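Local coordinates for protein aldehyde dehydrogenase (Burkholderia thailandensis, PDB 5J6B) that probably oxidises aldehydes to carboxylic acids with NADP+ as the electron acceptor, as a member of the aldehyde dehydrogenase family, at residues A[72-76]-A[203-207]. Numbering follows the deposited sequence.
Sequences RRQAI and ETDLP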
loop_
_atom_site.group_PDB
_atom_site.type_symbol
_atom_site.label_atom_id
_atom_site.label_comp_id
_atom_site.label_asym_id
_atom_site.label_seq_id
_atom_site.Cartn_x
_atom_site.Cartn_y
_atom_site.Cartn_z
ATOM N N ARG A 72 4.011 8.886 21.853
ATOM C CA ARG A 72 5.128 9.288 22.711
ATOM C C ARG A 72 6.418 9.405 21.909
ATOM O O ARG A 72 7.221 10.326 22.121
ATOM C CB ARG A 72 5.298 8.294 23.863
ATOM C CG ARG A 72 4.150 8.321 24.883
ATOM C CD ARG A 72 4.289 9.491 25.860
ATOM N NE ARG A 72 5.490 9.353 26.681
ATOM C CZ ARG A 72 5.579 8.569 27.756
ATOM N NH1 ARG A 72 4.531 7.851 28.147
ATOM N NH2 ARG A 72 6.720 8.499 28.436
ATOM N N ARG A 73 6.635 8.483 20.975
ATOM C CA ARG A 73 7.823 8.577 20.137
ATOM C C ARG A 73 7.757 9.804 19.243
ATOM O O ARG A 73 8.777 10.461 19.001
ATOM C CB ARG A 73 7.977 7.298 19.324
ATOM C CG ARG A 73 8.124 6.072 20.212
ATOM C CD ARG A 73 8.748 4.927 19.437
ATOM N NE ARG A 73 7.760 4.023 18.878
ATOM C CZ ARG A 73 7.444 2.848 19.412
ATOM N NH1 ARG A 73 8.032 2.437 20.531
ATOM N NH2 ARG A 73 6.535 2.083 18.825
ATOM N N GLN A 74 6.558 10.146 18.768
ATOM C CA GLN A 74 6.392 11.373 17.997
ATOM C C GLN A 74 6.757 12.601 18.823
ATOM O O GLN A 74 7.432 13.517 18.327
ATOM C CB GLN A 74 4.952 11.471 17.493
ATOM C CG GLN A 74 4.674 12.690 16.627
ATOM C CD GLN A 74 3.238 12.728 16.142
ATOM O OE1 GLN A 74 2.306 12.570 16.924
ATOM N NE2 GLN A 74 3.058 12.904 14.837
ATOM N N ALA A 75 6.301 12.650 20.079
ATOM C CA ALA A 75 6.586 13.818 20.910
ATOM C C ALA A 75 8.079 13.946 21.176
ATOM O O ALA A 75 8.609 15.061 21.237
ATOM C CB ALA A 75 5.811 13.737 22.223
ATOM N N ILE A 76 8.770 12.814 21.339
ATOM C CA ILE A 76 10.223 12.834 21.486
ATOM C C ILE A 76 10.868 13.433 20.243
ATOM O O ILE A 76 11.735 14.313 20.330
ATOM C CB ILE A 76 10.739 11.415 21.782
ATOM C CG1 ILE A 76 10.260 10.978 23.174
ATOM C CG2 ILE A 76 12.267 11.323 21.624
ATOM C CD1 ILE A 76 10.468 9.503 23.471
ATOM N N GLU A 203 17.310 15.377 26.913
ATOM C CA GLU A 203 16.227 16.122 27.538
ATOM C C GLU A 203 14.897 15.386 27.495
ATOM O O GLU A 203 13.994 15.728 28.264
ATOM C CB GLU A 203 16.072 17.479 26.851
ATOM C CG GLU A 203 17.296 18.377 26.966
ATOM C CD GLU A 203 17.211 19.608 26.072
ATOM O OE1 GLU A 203 16.318 19.660 25.191
ATOM O OE2 GLU A 203 18.043 20.520 26.250
ATOM N N THR A 204 14.755 14.396 26.621
ATOM C CA THR A 204 13.484 13.728 26.388
ATOM C C THR A 204 13.266 12.609 27.401
ATOM O O THR A 204 14.180 12.194 28.107
ATOM C CB THR A 204 13.445 13.166 24.975
ATOM O OG1 THR A 204 14.353 12.055 24.873
ATOM C CG2 THR A 204 13.854 14.229 23.970
ATOM N N ASP A 205 12.036 12.087 27.448
ATOM C CA ASP A 205 11.725 10.988 28.357
ATOM C C ASP A 205 11.932 9.613 27.708
ATOM O O ASP A 205 11.206 8.659 28.019
ATOM C CB ASP A 205 10.305 11.138 28.923
ATOM C CG ASP A 205 9.226 11.148 27.842
ATOM O OD1 ASP A 205 9.565 11.255 26.643
ATOM O OD2 ASP A 205 8.030 11.063 28.199
ATOM N N LEU A 206 12.916 9.489 26.828
ATOM C CA LEU A 206 13.339 8.174 26.364
ATOM C C LEU A 206 13.790 7.316 27.547
ATOM O O LEU A 206 14.427 7.823 28.473
ATOM C CB LEU A 206 14.489 8.311 25.371
ATOM C CG LEU A 206 14.167 8.645 23.917
ATOM C CD1 LEU A 206 15.443 9.062 23.207
ATOM C CD2 LEU A 206 13.506 7.458 23.209
ATOM N N PRO A 207 13.505 6.015 27.542
ATOM C CA PRO A 207 13.988 5.167 28.637
ATOM C C PRO A 207 15.509 5.141 28.659
ATOM O O PRO A 207 16.169 5.264 27.624
ATOM C CB PRO A 207 13.411 3.783 28.305
ATOM C CG PRO A 207 12.348 4.026 27.285
ATOM C CD PRO A 207 12.759 5.250 26.532
HETATM O O HOH W 1 7.080 11.150 25.009
#
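R72 and D205 form a salt bridge that ties helix 70-86 to the loop leading from helix 192-202 into strand 211-213, an edge strand of the mostly parallel, Rossmann-like sheet of this aldehyde dehydrogenase. R72 NH2 donates to D205 OD2 at 2.9 Å, but the bond is bent, 135° at the hydrogen, and the nitrogen approaches from above the carboxylate plane. The arginine chain folds at chi2 and chi3 (-79° and -64°), turning NE back toward its own carbonyl, close enough for one water to span the two. That water accepts from R72 NE in the guanidinium plane and donates to R72 O and, at 3.0 Å, to D205 OD1. Each carboxylate oxygen is thus served, one by arginine, one by water. R72 O takes a second bond, the helical one from I76 N. Alongside, buried I76 lays CG1 3.5 Å from D205 OD1, and its CG2 faces T204, whose OG1 is hydrogen-bonded to L201 O of the preceding helix. E203 adds a salt bridge to R83 and a hydrogen bond to H79, further along helix 70-86. On the apolar side, where L206 also packs on L65 of helix 48-66, I76 CD1 meets L206 CD2 at 3.7 Å.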